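Local coordinates for Serine/threonine protein phosphatase Stp1 (Streptococcus agalactiae, PDB 2PK0) that removes phosphate from phosphoserine and phosphothreonine of proteins as a PP2C-family phosphatase, probably by metal-activated water at its magnesium centre, at residues G113-V121 / V177-L186; E188-L199 / D236-S247. All coordinates share one frame; numbering follows the deposited sequence.

Contact 1: residues G113-V121 / V177-L186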
loop_
_atom_site.group_PDB
_atom_site.type_symbol
_atom_site.label_atom_id
_atom_site.label_comp_id
_atom_site.label_asym_id
_atom_site.label_seq_id
_atom_site.Cartn_x
_atom_site.Cartn_y
_atom_site.Cartn_z
ATOM N N GLY A 113 4.407 6.535 -17.946
ATOM C CA GLY A 113 5.793 6.712 -18.361
ATOM C C GLY A 113 6.741 6.304 -17.255
ATOM O O GLY A 113 6.749 5.146 -16.840
ATOM N N ASP A 114 7.523 7.258 -16.757
ATOM C CA ASP A 114 8.360 7.019 -15.572
ATOM C C ASP A 114 7.900 7.805 -14.332
ATOM O O ASP A 114 8.642 7.947 -13.350
ATOM C CB ASP A 114 9.836 7.295 -15.857
ATOM C CG ASP A 114 10.080 8.651 -16.479
ATOM O OD1 ASP A 114 9.153 9.479 -16.568
ATOM O OD2 ASP A 114 11.224 8.896 -16.886
ATOM N N ASN A 115 6.676 8.317 -14.399
ATOM C CA ASN A 115 6.031 8.924 -13.250
ATOM C C ASN A 115 5.071 7.935 -12.593
ATOM O O ASN A 115 4.477 7.084 -13.256
ATOM C CB ASN A 115 5.267 10.195 -13.661
ATOM C CG ASN A 115 6.185 11.357 -13.963
ATOM O OD1 ASN A 115 6.625 12.073 -13.052
ATOM N ND2 ASN A 115 6.470 11.567 -15.239
ATOM N N ILE A 116 4.930 8.051 -11.286
ATOM C CA ILE A 116 3.882 7.350 -10.575
ATOM C C ILE A 116 2.931 8.386 -9.991
ATOM O O ILE A 116 3.333 9.512 -9.691
ATOM C CB ILE A 116 4.413 6.470 -9.414
ATOM C CG1 ILE A 116 5.377 7.252 -8.538
ATOM C CG2 ILE A 116 5.132 5.251 -9.937
ATOM C CD1 ILE A 116 5.458 6.731 -7.152
ATOM N N ILE A 117 1.667 8.001 -9.865
ATOM C CA ILE A 117 0.744 8.721 -9.026
ATOM C C ILE A 117 0.059 7.740 -8.059
ATOM O O ILE A 117 -0.435 6.680 -8.458
ATOM C CB ILE A 117 -0.279 9.563 -9.831
ATOM C CG1 ILE A 117 -1.275 10.251 -8.879
ATOM C CG2 ILE A 117 -0.994 8.708 -10.848
ATOM C CD1 ILE A 117 -2.039 11.414 -9.491
ATOM N N PHE A 118 0.054 8.083 -6.778
ATOM C CA PHE A 118 -0.574 7.219 -5.828
ATOM C C PHE A 118 -1.725 7.858 -5.073
ATOM O O PHE A 118 -1.766 9.066 -4.902
ATOM C CB PHE A 118 0.463 6.627 -4.862
ATOM C CG PHE A 118 1.122 7.638 -3.950
ATOM C CD1 PHE A 118 0.524 8.026 -2.743
ATOM C CD2 PHE A 118 2.363 8.169 -4.269
ATOM C CE1 PHE A 118 1.134 8.937 -1.895
ATOM C CE2 PHE A 118 2.987 9.093 -3.415
ATOM C CZ PHE A 118 2.376 9.473 -2.238
ATOM N N ALA A 119 -2.639 7.010 -4.611
ATOM C CA ALA A 119 -3.621 7.359 -3.596
ATOM C C ALA A 119 -3.342 6.477 -2.380
ATOM O O ALA A 119 -3.049 5.291 -2.544
ATOM C CB ALA A 119 -5.024 7.116 -4.111
ATOM N N HIS A 120 -3.473 7.039 -1.174
ATOM C CA HIS A 120 -3.038 6.370 0.066
ATOM C C HIS A 120 -3.991 6.631 1.235
ATOM O O HIS A 120 -4.337 7.765 1.493
ATOM C CB HIS A 120 -1.620 6.835 0.409
ATOM C CG HIS A 120 -1.298 6.822 1.868
ATOM N ND1 HIS A 120 -1.179 5.657 2.597
ATOM C CD2 HIS A 120 -1.025 7.834 2.726
ATOM C CE1 HIS A 120 -0.860 5.956 3.844
ATOM N NE2 HIS A 120 -0.766 7.268 3.951
ATOM N N VAL A 121 -4.418 5.565 1.914
ATOM C CA VAL A 121 -5.375 5.607 3.015
ATOM C C VAL A 121 -4.968 4.543 4.036
ATOM O O VAL A 121 -4.990 3.367 3.713
ATOM C CB VAL A 121 -6.806 5.193 2.554
ATOM C CG1 VAL A 121 -7.783 5.174 3.749
ATOM C CG2 VAL A 121 -7.339 6.094 1.476
ATOM N N VAL A 177 -13.578 9.468 3.193
ATOM C CA VAL A 177 -12.142 9.354 3.451
ATOM C C VAL A 177 -11.420 10.499 2.795
ATOM O O VAL A 177 -11.886 11.021 1.795
ATOM C CB VAL A 177 -11.503 8.012 2.982
ATOM C CG1 VAL A 177 -11.928 6.866 3.866
ATOM C CG2 VAL A 177 -11.844 7.719 1.561
ATOM N N GLU A 178 -10.292 10.896 3.379
ATOM C CA GLU A 178 -9.396 11.880 2.786
ATOM C C GLU A 178 -8.077 11.191 2.411
ATOM O O GLU A 178 -7.150 11.179 3.214
ATOM C CB GLU A 178 -9.081 12.998 3.792
ATOM C CG GLU A 178 -10.256 13.501 4.643
ATOM C CD GLU A 178 -9.806 14.281 5.895
ATOM O OE1 GLU A 178 -8.751 14.950 5.845
ATOM O OE2 GLU A 178 -10.504 14.222 6.932
ATOM N N PRO A 179 -7.984 10.611 1.204
ATOM C CA PRO A 179 -6.719 9.984 0.801
ATOM C C PRO A 179 -5.621 10.988 0.499
ATOM O O PRO A 179 -5.914 12.129 0.161
ATOM C CB PRO A 179 -7.083 9.236 -0.478
ATOM C CG PRO A 179 -8.282 9.925 -0.999
ATOM C CD PRO A 179 -9.020 10.502 0.164
ATOM N N ASP A 180 -4.359 10.575 0.645
ATOM C CA ASP A 180 -3.239 11.426 0.263
ATOM C C ASP A 180 -2.867 11.063 -1.149
ATOM O O ASP A 180 -2.752 9.891 -1.461
ATOM C CB ASP A 180 -2.018 11.173 1.143
ATOM C CG ASP A 180 -2.205 11.633 2.566
ATOM O OD1 ASP A 180 -3.056 12.517 2.802
ATOM O OD2 ASP A 180 -1.485 11.102 3.447
ATOM N N LEU A 181 -2.665 12.058 -2.001
ATOM C CA LEU A 181 -2.180 11.804 -3.343
ATOM C C LEU A 181 -0.760 12.301 -3.516
ATOM O O LEU A 181 -0.326 13.183 -2.794
ATOM C CB LEU A 181 -3.071 12.481 -4.364
ATOM C CG LEU A 181 -4.569 12.233 -4.222
ATOM C CD1 LEU A 181 -5.258 13.351 -4.942
ATOM C CD2 LEU A 181 -4.979 10.904 -4.786
ATOM N N GLY A 182 -0.030 11.723 -4.469
ATOM C CA GLY A 182 1.308 12.212 -4.789
ATOM C C GLY A 182 1.834 11.784 -6.151
ATOM O O GLY A 182 1.697 10.625 -6.549
ATOM N N VAL A 183 2.439 12.719 -6.876
ATOM C CA VAL A 183 3.104 12.385 -8.124
ATOM C C VAL A 183 4.605 12.418 -7.896
ATOM O O VAL A 183 5.122 13.356 -7.287
ATOM C CB VAL A 183 2.714 13.345 -9.250
ATOM C CG1 VAL A 183 3.233 12.856 -10.585
ATOM C CG2 VAL A 183 1.216 13.471 -9.323
ATOM N N HIS A 184 5.301 11.375 -8.342
ATOM C CA HIS A 184 6.757 11.316 -8.228
ATOM C C HIS A 184 7.414 10.762 -9.465
ATOM O O HIS A 184 6.828 9.965 -10.189
ATOM C CB HIS A 184 7.162 10.445 -7.046
ATOM C CG HIS A 184 6.757 11.010 -5.724
ATOM N ND1 HIS A 184 7.591 11.813 -4.974
ATOM C CD2 HIS A 184 5.597 10.913 -5.032
ATOM C CE1 HIS A 184 6.962 12.181 -3.870
ATOM N NE2 HIS A 184 5.750 11.651 -3.885
ATOM N N LEU A 185 8.657 11.171 -9.687
ATOM C CA LEU A 185 9.458 10.683 -10.797
ATOM C C LEU A 185 10.294 9.493 -10.353
ATOM O O LEU A 185 10.935 9.533 -9.309
ATOM C CB LEU A 185 10.372 11.805 -11.269
ATOM C CG LEU A 185 11.238 11.557 -12.508
ATOM C CD1 LEU A 185 10.383 11.176 -13.699
ATOM C CD2 LEU A 185 12.046 12.799 -12.811
ATOM N N LEU A 186 10.292 8.427 -11.138
ATOM C CA LEU A 186 11.183 7.299 -10.861
ATOM C C LEU A 186 12.429 7.376 -11.745
ATOM O O LEU A 186 12.324 7.518 -12.965
ATOM C CB LEU A 186 10.459 5.962 -11.079
ATOM C CG LEU A 186 9.895 5.171 -9.880
ATOM C CD1 LEU A 186 9.330 6.058 -8.772
ATOM C CD2 LEU A 186 8.853 4.145 -10.342
#
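F118 lays its ring across the strand opposite, and the bare backbone of G182 makes room for it. Its CG sits between the backbone N and the carbonyl carbon (chi1 66°), which turns the ring over G182; G182 CA lies under the face, 4.1 Å from the F118 ring centroid, as a CH-pi contact. Beyond G182 the imidazole of H184 meets the same ring rim to rim, the two planes only 7° apart, with F118 CE2 3.6 Å from H184 CD2. I116 fills the space beside H184: its CG1 faces H184 CB, while its CG2 meets L186 CD2 at 3.9 Å, the two side chains crossing at about a right angle. The strands 115-121 and 180-185 run antiparallel, the latter forming an outer edge of one of the two beta sheets of the PP2C sandwich. Backbone bonds join F118 to G182 and I116 to H184 in both directions, and L186 N reaches D114 O at 2.8 Å. I116, F118 and H120 point to the inside of the sandwich, where F118 packs on I126 of the other sheet. On the opposite face I117 CD1 abuts V183 CG2 and A119 CB abuts L181 CD2 (3.8 Å); I117 and A119 also touch helix 72-96. Past the last strand pair, V121 CG2 lies 3.7 Å from P179 CB. H120 and D180 lie side by side, D180 OD2 at the edge of the imidazole, 3.4 Å from H120 CD2; that oxygen is hydrogen-bonded to H141, whose ring stacks on H120, while H120 ND1 is hydrogen-bonded to E107.

Contact 2: residues E188-L199 / D236-S247. With MG (magnesium ion), chain F.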
loop_
_atom_site.group_PDB
_atom_site.type_symbol
_atom_site.label_atom_id
_atom_site.label_comp_id
_atom_site.label_asym_id
_atom_site.label_seq_id
_atom_site.Cartn_x
_atom_site.Cartn_y
_atom_site.Cartn_z
ATOM N N GLU A 188 16.287 5.780 -13.122
ATOM C CA GLU A 188 16.856 4.483 -13.489
ATOM C C GLU A 188 17.573 3.854 -12.303
ATOM O O GLU A 188 18.391 4.497 -11.661
ATOM C CB GLU A 188 17.823 4.637 -14.669
ATOM C CG GLU A 188 17.148 4.537 -16.032
ATOM C CD GLU A 188 18.059 4.937 -17.196
ATOM O OE1 GLU A 188 19.288 5.066 -16.993
ATOM O OE2 GLU A 188 17.542 5.121 -18.320
ATOM N N GLY A 189 17.237 2.609 -11.994
ATOM C CA GLY A 189 17.824 1.926 -10.846
ATOM C C GLY A 189 17.027 1.991 -9.549
ATOM O O GLY A 189 17.385 1.317 -8.574
ATOM N N ASP A 190 15.959 2.799 -9.535
ATOM C CA ASP A 190 15.081 2.944 -8.363
ATOM C C ASP A 190 14.298 1.669 -8.086
ATOM O O ASP A 190 14.128 0.824 -8.968
ATOM C CB ASP A 190 14.062 4.072 -8.573
ATOM C CG ASP A 190 14.643 5.462 -8.358
ATOM O OD1 ASP A 190 15.780 5.586 -7.871
ATOM O OD2 ASP A 190 13.946 6.451 -8.662
ATOM N N TYR A 191 13.833 1.533 -6.852
ATOM C CA TYR A 191 12.870 0.505 -6.493
ATOM C C TYR A 191 11.721 1.221 -5.817
ATOM O O TYR A 191 11.923 1.875 -4.788
ATOM C CB TYR A 191 13.446 -0.505 -5.496
ATOM C CG TYR A 191 14.601 -1.362 -5.997
ATOM C CD1 TYR A 191 14.372 -2.594 -6.584
ATOM C CD2 TYR A 191 15.917 -0.943 -5.854
ATOM C CE1 TYR A 191 15.406 -3.374 -7.036
ATOM C CE2 TYR A 191 16.970 -1.722 -6.302
ATOM C CZ TYR A 191 16.706 -2.933 -6.900
ATOM O OH TYR A 191 17.750 -3.708 -7.352
ATOM N N LEU A 192 10.529 1.136 -6.396
ATOM C CA LEU A 192 9.329 1.521 -5.679
ATOM C C LEU A 192 9.028 0.369 -4.750
ATOM O O LEU A 192 9.061 -0.797 -5.176
ATOM C CB LEU A 192 8.138 1.716 -6.625
ATOM C CG LEU A 192 6.886 2.329 -5.976
ATOM C CD1 LEU A 192 7.184 3.720 -5.421
ATOM C CD2 LEU A 192 5.755 2.379 -6.960
ATOM N N VAL A 193 8.741 0.679 -3.481
ATOM C CA VAL A 193 8.402 -0.341 -2.518
ATOM C C VAL A 193 7.029 -0.052 -1.919
ATOM O O VAL A 193 6.858 0.868 -1.135
ATOM C CB VAL A 193 9.453 -0.431 -1.397
ATOM C CG1 VAL A 193 9.138 -1.607 -0.433
ATOM C CG2 VAL A 193 10.849 -0.584 -1.972
ATOM N N VAL A 194 6.038 -0.839 -2.301
ATOM C CA VAL A 194 4.709 -0.672 -1.749
ATOM C C VAL A 194 4.456 -1.817 -0.766
ATOM O O VAL A 194 4.563 -2.983 -1.135
ATOM C CB VAL A 194 3.641 -0.677 -2.872
ATOM C CG1 VAL A 194 2.276 -0.387 -2.296
ATOM C CG2 VAL A 194 3.979 0.346 -3.952
ATOM N N ASN A 195 4.134 -1.494 0.482
ATOM C CA ASN A 195 3.929 -2.545 1.482
ATOM C C ASN A 195 2.858 -2.285 2.573
ATOM O O ASN A 195 2.497 -1.141 2.874
ATOM C CB ASN A 195 5.254 -2.927 2.132
ATOM C CG ASN A 195 5.851 -1.797 2.901
ATOM O OD1 ASN A 195 5.633 -1.669 4.100
ATOM N ND2 ASN A 195 6.595 -0.951 2.221
ATOM N N SER A 196 2.375 -3.368 3.174
ATOM C CA SER A 196 1.459 -3.281 4.306
ATOM C C SER A 196 2.352 -3.201 5.517
ATOM O O SER A 196 3.558 -3.430 5.392
ATOM C CB SER A 196 0.575 -4.521 4.392
ATOM O OG SER A 196 1.363 -5.687 4.548
ATOM N N ASP A 197 1.782 -2.915 6.688
ATOM C CA ASP A 197 2.601 -2.626 7.860
ATOM C C ASP A 197 3.437 -3.812 8.338
ATOM O O ASP A 197 4.441 -3.622 9.013
ATOM C CB ASP A 197 1.788 -2.001 9.013
ATOM C CG ASP A 197 0.559 -2.833 9.418
ATOM O OD1 ASP A 197 0.238 -3.824 8.729
ATOM O OD2 ASP A 197 -0.115 -2.502 10.425
ATOM N N GLY A 198 3.057 -5.020 7.937
ATOM C CA GLY A 198 3.750 -6.223 8.353
ATOM C C GLY A 198 5.188 -6.318 7.876
ATOM O O GLY A 198 5.989 -7.037 8.466
ATOM N N LEU A 199 5.520 -5.607 6.805
ATOM C CA LEU A 199 6.900 -5.524 6.376
ATOM C C LEU A 199 7.633 -4.551 7.280
ATOM O O LEU A 199 8.569 -4.921 7.985
ATOM C CB LEU A 199 7.024 -5.082 4.917
ATOM C CG LEU A 199 8.477 -5.191 4.420
ATOM C CD1 LEU A 199 8.851 -6.649 4.250
ATOM C CD2 LEU A 199 8.708 -4.423 3.110
ATOM N N ASP A 236 2.311 -10.113 11.773
ATOM C CA ASP A 236 1.186 -9.631 10.999
ATOM C C ASP A 236 1.378 -10.133 9.583
ATOM O O ASP A 236 2.460 -10.599 9.248
ATOM C CB ASP A 236 1.135 -8.100 11.057
ATOM C CG ASP A 236 -0.131 -7.514 10.440
ATOM O OD1 ASP A 236 -1.055 -8.250 10.031
ATOM O OD2 ASP A 236 -0.207 -6.277 10.328
ATOM N N ASN A 237 0.316 -10.071 8.779
ATOM C CA ASN A 237 0.390 -10.365 7.357
ATOM C C ASN A 237 1.360 -9.416 6.677
ATOM O O ASN A 237 1.345 -8.223 6.947
ATOM C CB ASN A 237 -0.983 -10.229 6.703
ATOM C CG ASN A 237 -2.059 -11.040 7.397
ATOM O OD1 ASN A 237 -3.203 -10.590 7.510
ATOM N ND2 ASN A 237 -1.716 -12.245 7.838
ATOM N N ILE A 238 2.222 -9.958 5.823
ATOM C CA ILE A 238 3.209 -9.155 5.093
ATOM C C ILE A 238 2.848 -9.188 3.630
ATOM O O ILE A 238 2.548 -10.255 3.105
ATOM C CB ILE A 238 4.580 -9.769 5.206
ATOM C CG1 ILE A 238 4.778 -10.354 6.605
ATOM C CG2 ILE A 238 5.614 -8.760 4.868
ATOM C CD1 ILE A 238 5.766 -11.503 6.644
ATOM N N THR A 239 2.864 -8.036 2.965
ATOM C CA THR A 239 2.415 -7.947 1.576
ATOM C C THR A 239 3.179 -6.844 0.887
ATOM O O THR A 239 3.197 -5.724 1.379
ATOM C CB THR A 239 0.905 -7.675 1.507
ATOM O OG1 THR A 239 0.202 -8.847 1.950
ATOM C CG2 THR A 239 0.469 -7.378 0.097
ATOM N N VAL A 240 3.864 -7.166 -0.216
ATOM C CA VAL A 240 4.782 -6.216 -0.848
ATOM C C VAL A 240 4.638 -6.181 -2.372
ATOM O O VAL A 240 4.586 -7.229 -3.026
ATOM C CB VAL A 240 6.284 -6.510 -0.485
ATOM C CG1 VAL A 240 7.182 -5.360 -0.895
ATOM C CG2 VAL A 240 6.472 -6.759 0.997
ATOM N N ALA A 241 4.553 -4.977 -2.935
ATOM C CA ALA A 241 4.769 -4.784 -4.370
ATOM C C ALA A 241 6.095 -4.081 -4.593
ATOM O O ALA A 241 6.360 -3.023 -4.002
ATOM C CB ALA A 241 3.663 -3.971 -4.975
ATOM N N LEU A 242 6.935 -4.657 -5.441
ATOM C CA LEU A 242 8.193 -4.009 -5.798
ATOM C C LEU A 242 8.182 -3.687 -7.265
ATOM O O LEU A 242 7.772 -4.524 -8.064
ATOM C CB LEU A 242 9.384 -4.912 -5.520
ATOM C CG LEU A 242 9.754 -5.245 -4.083
ATOM C CD1 LEU A 242 10.727 -6.402 -4.124
ATOM C CD2 LEU A 242 10.375 -4.052 -3.396
ATOM N N VAL A 243 8.608 -2.467 -7.607
ATOM C CA VAL A 243 8.809 -2.064 -8.990
ATOM C C VAL A 243 10.274 -1.630 -9.181
ATOM O O VAL A 243 10.737 -0.724 -8.510
ATOM C CB VAL A 243 7.890 -0.893 -9.398
ATOM C CG1 VAL A 243 7.943 -0.667 -10.912
ATOM C CG2 VAL A 243 6.452 -1.121 -8.930
ATOM N N TYR A 244 10.995 -2.280 -10.093
ATOM C CA TYR A 244 12.373 -1.911 -10.420
ATOM C C TYR A 244 12.435 -1.186 -11.771
ATOM O O TYR A 244 11.825 -1.628 -12.744
ATOM C CB TYR A 244 13.264 -3.159 -10.445
ATOM C CG TYR A 244 14.666 -2.892 -10.955
ATOM C CD1 TYR A 244 15.546 -2.076 -10.240
ATOM C CD2 TYR A 244 15.118 -3.459 -12.142
ATOM C CE1 TYR A 244 16.819 -1.830 -10.691
ATOM C CE2 TYR A 244 16.384 -3.204 -12.607
ATOM C CZ TYR A 244 17.226 -2.390 -11.875
ATOM O OH TYR A 244 18.490 -2.137 -12.333
ATOM N N VAL A 245 13.180 -0.084 -11.836
ATOM C CA VAL A 245 13.222 0.736 -13.057
ATOM C C VAL A 245 14.463 0.416 -13.864
ATOM O O VAL A 245 15.572 0.806 -13.488
ATOM C CB VAL A 245 13.203 2.231 -12.721
ATOM C CG1 VAL A 245 13.127 3.057 -13.961
ATOM C CG2 VAL A 245 12.023 2.543 -11.834
ATOM N N GLU A 246 14.272 -0.290 -14.974
ATOM C CA GLU A 246 15.387 -0.876 -15.727
ATOM C C GLU A 246 16.252 0.144 -16.448
ATOM O O GLU A 246 15.774 1.201 -16.851
ATOM C CB GLU A 246 14.899 -1.955 -16.706
ATOM C CG GLU A 246 14.361 -3.207 -16.015
ATOM C CD GLU A 246 13.987 -4.336 -16.978
ATOM O OE1 GLU A 246 13.258 -4.087 -17.965
ATOM O OE2 GLU A 246 14.411 -5.488 -16.728
ATOM N N SER A 247 17.537 -0.200 -16.577
ATOM C CA SER A 247 18.545 0.654 -17.209
ATOM C C SER A 247 18.864 0.165 -18.620
ATOM O O SER A 247 18.072 0.340 -19.547
ATOM C CB SER A 247 19.828 0.674 -16.372
ATOM O OG SER A 247 19.544 0.742 -14.983
HETATM MG MG MG F . -1.315 -5.173 8.857
HETATM O O HOH W 1 0.785 -4.965 12.339
HETATM O O HOH W 2 -2.290 -4.038 10.412
HETATM O O HOH W 3 -3.135 -6.341 9.202
HETATM O O HOH W 4 -1.047 -6.431 7.121
#
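D197 and D236 reach one magnesium ion from just beyond the end of strand 191-195 and just before the start of strand 238-245, antiparallel neighbours in the second sheet of the PP2C beta sandwich. In the metal site, D197 OD1 and D236 OD2 each bind the ion at 2.1 Å, with their carboxylate planes 76° apart. D197 OD1 and D236 OD2 are 3.0 Å apart because both bind the same ion. D41 and three waters complete the six ligands. Two of those waters also donate to the outer carboxylate oxygens, water 2 to D197 OD2 and water 3 to D236 OD1, which probably limits the rotation of both groups. Main-chain bonds pair L192 with V243 and V194 with A241 in both directions; S196 N to T239 O carries the pairing towards the metal, G189 N to V245 O away from it. Apolar contacts occupy both faces. L192 and V243 lie side by side, as do V193 and L242, where V193 CG2 meets L242 CD2 at 3.8 Å. With CG anti to its backbone N (chi1 -172°), L199 places CD1 against I238 CG2 and CD2 against V240 CG2. The face of V193 and L242 packs on helix 205-212; that of L192 and V194 looks towards the other sheet, where L192, beside I126 of its own sheet, meets I116. S196 OG and T239 OG1 are both hydrogen-bonded to D23, T239 OG1 also to T12. Towards the end away from the metal, the Y191 and Y244 rings meet obliquely, Y244 CD1 over one face of Y191, 3.5 Å from Y191 CE1.

From the N terminus, the chain lays down strand 6-13, which belongs to the sheet of contact 2, then strands 23-29 and 35-43, helices 48-64 and 72-96 and strand 103-112, before strand 115-121 opens contact 1. That contact closes when strand 180-185 returns beside it; the loop between holds the hairpin 125-130/133-136, already part of the other sheet, and helices 143-149 and 155-159. Only then does contact 2 open, so the two follow in series without nesting or crossing. Its loop is largely helical, with 205-212 and 218-231, and closes at strand 238-245. The turn from 180-185 to 191-195 steps between the sheets. The two contacts touch where L186 CB packs on V245 CG2 and I116 CD1 on L192 CD1.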